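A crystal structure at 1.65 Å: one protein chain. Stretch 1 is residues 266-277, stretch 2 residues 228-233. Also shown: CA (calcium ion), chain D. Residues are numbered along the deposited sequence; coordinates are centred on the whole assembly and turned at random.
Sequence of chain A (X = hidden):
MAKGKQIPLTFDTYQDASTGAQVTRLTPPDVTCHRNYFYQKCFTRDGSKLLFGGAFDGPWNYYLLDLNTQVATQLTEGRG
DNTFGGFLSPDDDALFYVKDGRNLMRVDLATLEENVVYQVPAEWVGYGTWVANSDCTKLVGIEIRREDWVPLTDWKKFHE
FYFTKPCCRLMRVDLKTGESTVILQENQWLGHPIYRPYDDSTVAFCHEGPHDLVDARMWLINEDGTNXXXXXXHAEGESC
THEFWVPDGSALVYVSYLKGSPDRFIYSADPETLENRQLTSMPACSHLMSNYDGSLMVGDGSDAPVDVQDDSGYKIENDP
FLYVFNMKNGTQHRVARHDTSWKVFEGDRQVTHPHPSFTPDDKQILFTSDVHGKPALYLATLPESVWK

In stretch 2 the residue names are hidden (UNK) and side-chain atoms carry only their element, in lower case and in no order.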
# COMPACT_ATOMS: atom_id res chain seq x y z
N ILE A 266 -14.07 -11.95 -2.04
CA ILE A 266 -13.05 -11.50 -3.00
C ILE A 266 -13.59 -11.65 -4.42
O ILE A 266 -14.12 -12.72 -4.78
CB ILE A 266 -11.72 -12.30 -2.88
CG1 ILE A 266 -11.17 -12.24 -1.44
CG2 ILE A 266 -10.69 -11.80 -3.87
CD1 ILE A 266 -9.98 -13.18 -1.21
N TYR A 267 -13.45 -10.58 -5.21
CA TYR A 267 -13.90 -10.55 -6.60
C TYR A 267 -12.73 -10.19 -7.49
O TYR A 267 -11.75 -9.58 -7.05
CB TYR A 267 -14.97 -9.46 -6.78
CG TYR A 267 -16.39 -9.91 -6.54
CD1 TYR A 267 -17.28 -10.10 -7.61
CD2 TYR A 267 -16.86 -10.15 -5.25
CE1 TYR A 267 -18.60 -10.51 -7.39
CE2 TYR A 267 -18.18 -10.55 -5.03
CZ TYR A 267 -19.03 -10.73 -6.10
OH TYR A 267 -20.33 -11.14 -5.86
N SER A 268 -12.83 -10.57 -8.76
CA SER A 268 -11.84 -10.20 -9.76
C SER A 268 -12.59 -9.54 -10.90
O SER A 268 -13.72 -9.94 -11.20
CB SER A 268 -11.16 -11.47 -10.28
OG SER A 268 -9.91 -11.13 -10.82
N ALA A 269 -11.98 -8.54 -11.53
CA ALA A 269 -12.54 -7.95 -12.75
C ALA A 269 -11.50 -8.02 -13.86
O ALA A 269 -10.36 -7.65 -13.63
CB ALA A 269 -12.91 -6.50 -12.51
N ASP A 270 -11.90 -8.50 -15.04
CA ASP A 270 -10.99 -8.46 -16.19
C ASP A 270 -11.03 -7.07 -16.79
O ASP A 270 -12.09 -6.56 -17.09
CB ASP A 270 -11.41 -9.47 -17.25
CG ASP A 270 -10.38 -9.58 -18.37
OD1 ASP A 270 -9.37 -10.27 -18.15
OD2 ASP A 270 -10.56 -8.96 -19.43
N PRO A 271 -9.86 -6.45 -16.99
CA PRO A 271 -9.82 -5.06 -17.43
C PRO A 271 -10.37 -4.85 -18.85
O PRO A 271 -10.96 -3.79 -19.14
CB PRO A 271 -8.33 -4.71 -17.33
CG PRO A 271 -7.79 -5.66 -16.38
CD PRO A 271 -8.52 -6.94 -16.60
N GLU A 272 -10.25 -5.86 -19.71
CA GLU A 272 -10.72 -5.72 -21.10
C GLU A 272 -12.21 -6.02 -21.23
O GLU A 272 -12.99 -5.29 -21.86
CB GLU A 272 -9.91 -6.63 -22.04
CG GLU A 272 -8.45 -6.23 -22.23
CD GLU A 272 -7.53 -6.76 -21.12
OE1 GLU A 272 -6.35 -6.34 -21.08
OE2 GLU A 272 -7.95 -7.63 -20.32
N THR A 273 -12.62 -7.10 -20.59
CA THR A 273 -13.95 -7.63 -20.68
C THR A 273 -14.93 -6.94 -19.69
O THR A 273 -16.16 -6.88 -19.92
CB THR A 273 -13.73 -9.12 -20.35
OG1 THR A 273 -13.66 -9.90 -21.56
CG2 THR A 273 -14.68 -9.65 -19.41
N LEU A 274 -14.36 -6.43 -18.59
CA LEU A 274 -15.13 -5.91 -17.43
C LEU A 274 -16.09 -6.92 -16.80
O LEU A 274 -17.00 -6.54 -16.04
CB LEU A 274 -15.81 -4.57 -17.75
CG LEU A 274 -14.88 -3.40 -18.07
CD1 LEU A 274 -15.71 -2.15 -18.30
CD2 LEU A 274 -13.85 -3.14 -16.97
N GLU A 275 -15.88 -8.20 -17.08
CA GLU A 275 -16.56 -9.25 -16.32
C GLU A 275 -16.03 -9.26 -14.91
O GLU A 275 -14.82 -9.36 -14.70
CB GLU A 275 -16.32 -10.63 -16.94
CG GLU A 275 -17.06 -11.77 -16.20
CD GLU A 275 -16.94 -13.10 -16.91
OE1 GLU A 275 -15.97 -13.30 -17.68
OE2 GLU A 275 -17.83 -13.95 -16.72
N ASN A 276 -16.95 -9.15 -13.95
CA ASN A 276 -16.62 -9.27 -12.54
C ASN A 276 -17.06 -10.64 -12.03
O ASN A 276 -18.21 -11.05 -12.24
CB ASN A 276 -17.33 -8.16 -11.73
CG ASN A 276 -16.78 -6.78 -12.03
OD1 ASN A 276 -16.86 -6.27 -13.15
ND2 ASN A 276 -16.22 -6.15 -11.01
N ARG A 277 -16.14 -11.35 -11.38
CA ARG A 277 -16.41 -12.70 -10.89
C ARG A 277 -16.10 -12.84 -9.40
O ARG A 277 -15.07 -12.36 -8.93
CB ARG A 277 -15.58 -13.72 -11.69
CG ARG A 277 -16.08 -13.88 -13.12
CD ARG A 277 -15.55 -15.19 -13.70
NE ARG A 277 -14.49 -14.95 -14.67
CZ ARG A 277 -14.53 -15.41 -15.92
NH1 ARG A 277 -15.56 -16.13 -16.34
NH2 ARG A 277 -13.53 -15.14 -16.75
N UNK A 228 -13.32 6.97 -19.87
CA UNK A 228 -13.55 6.80 -18.45
C UNK A 228 -14.76 5.89 -18.23
O UNK A 228 -15.84 6.16 -18.76
c UNK A 228 -13.72 8.16 -17.76
c UNK A 228 -13.89 8.07 -16.25
s UNK A 228 -14.09 9.68 -15.46
c UNK A 228 -15.65 10.21 -16.16
N UNK A 229 -14.57 4.81 -17.48
CA UNK A 229 -15.64 3.85 -17.27
C UNK A 229 -15.55 3.21 -15.89
O UNK A 229 -14.47 3.04 -15.36
c UNK A 229 -11.02 1.47 -19.71
n UNK A 229 -12.28 1.21 -19.38
n UNK A 229 -10.58 2.73 -19.75
c UNK A 229 -13.27 2.25 -19.06
c UNK A 229 -15.64 2.76 -18.36
c UNK A 229 -14.49 1.74 -18.32
n UNK A 229 -10.19 0.48 -19.99
N UNK A 230 -16.69 2.86 -15.32
CA UNK A 230 -16.67 2.14 -14.06
C UNK A 230 -16.32 0.67 -14.26
O UNK A 230 -16.66 0.05 -15.28
c UNK A 230 -20.60 3.64 -12.63
c UNK A 230 -20.47 2.19 -13.05
c UNK A 230 -19.25 1.94 -13.97
c UNK A 230 -17.98 2.31 -13.27
n UNK A 230 -21.95 3.88 -12.01
N UNK A 231 -15.61 0.13 -13.27
CA UNK A 231 -15.25 -1.29 -13.26
C UNK A 231 -16.51 -2.15 -13.14
O UNK A 231 -16.64 -3.20 -13.80
c UNK A 231 -14.23 -1.57 -12.12
c UNK A 231 -14.06 -3.08 -11.87
c UNK A 231 -12.90 -0.90 -12.44
N UNK A 232 -17.45 -1.71 -12.32
CA UNK A 232 -18.74 -2.38 -12.21
C UNK A 232 -19.82 -1.41 -11.78
O UNK A 232 -19.52 -0.34 -11.22
c UNK A 232 -18.60 -4.38 -8.86
c UNK A 232 -19.74 -5.39 -8.99
c UNK A 232 -18.80 -3.19 -9.77
n UNK A 232 -19.49 -6.58 -8.08
c UNK A 232 -18.67 -3.57 -11.24
N UNK A 233 -21.07 -1.78 -12.05
CA UNK A 233 -22.21 -1.14 -11.41
C UNK A 233 -22.47 -1.89 -10.11
O UNK A 233 -22.67 -3.11 -10.10
c UNK A 233 -24.63 -0.50 -11.64
c UNK A 233 -23.44 -1.18 -12.31
o UNK A 233 -23.14 -0.50 -13.54
CA CA D . -8.06 -9.95 -20.10
O HOH W 1 -12.22 -1.65 -20.32
O HOH W 2 -18.77 -4.33 -15.41

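Position 228 carries four side-chain atoms in an unbranched line: two carbons, a sulfur and a last carbon. None touches stretch 1. A sulfur inside a chain, followed by one methyl, belongs to methionine. Met-228 is exposed.

Position 229 has three carbons, then a nitrogen, then a carbon that carries two more nitrogens. One of the chain carbons lies 4.1 Å from CD1 of Leu-274, and one of the end nitrogens lies 4.4 Å from Pro-271 O. The planar, forked end is a guanidinium, so the residue is arginine. Arg-229 lies in a short strand, and its CA-to-CB bond points toward stretch 1. The carbon that packs on Leu-274 is CG. The guanidinium reaches on to the turn. There Pro-271 O lies at its edge, near its plane, but the nearest nitrogen, NH1, is too far for a direct bond. Water 1 fills the gap. It accepts from Arg-229 NH1 at 3.0 Å and donates to Pro-271 O at 2.7 Å.

Position 230 shows four carbons in a row ending in nitrogen, with no branch. No side-chain atom comes closer than 6.9 Å to stretch 1. The atoms are those of lysine. The CA-to-CB bond of Lys-230 points sideways, and the end of the chain leads away from stretch 1. Its contribution is from the backbone: Lys-230 O is 3.9 Å from CD1 of Leu-274.

Position 231 has three side-chain carbons, one of which carries the other two. One branch carbon meets CB of Ala-269 at 3.7 Å. A fork at CB with carbon alone is valine. Val-231 is buried, and its CG1 makes this apolar contact between two small side chains. The backbone is also engaged, because water 2 donates to Val-231 O and to Leu-274 O, each water-to-oxygen distance being 2.9 Å. Two carbonyl oxygens cannot bond to each other, and the water supplies the protons they lack.

Position 232 again has four carbons in a row and a terminal nitrogen. Its CB lies beside the side chain of Asn-276, whose CA-to-CB bond points toward stretch 2. The nitrogen is 4.1 Å from CE1 of Tyr-267. This is lysine. NZ of Lys-232 is 4.5 Å from the centroid of the Tyr-267 ring, in an off-centre cation-pi contact. The amine is also hydrogen-bonded elsewhere in the structure.

Position 233 has one carbon carrying an oxygen and another carbon. It makes no contact with stretch 1. This is threonine. Thr-233 is exposed.

The contact is small, burying 324 Å² in all, and no clear direct hydrogen bond crosses it. Two waters join the stretches instead. Around them, Leu-274 packs on Arg-229, Ala-269 meets Val-231, and the amine of Lys-232 lies off-centre over the ring of Tyr-267. Stretch 1 turns back on itself, with Leu-274 N bonded to Asp-270 O at 2.7 Å. The calcium ion binds Asp-270 and Glu-272 in this turn, with Asp-270 OD1 at 2.4 Å and Glu-272 OE2 at 2.3 Å from CA, and neither residue touches stretch 2.

Stretch 2 228-233: MRKVKT
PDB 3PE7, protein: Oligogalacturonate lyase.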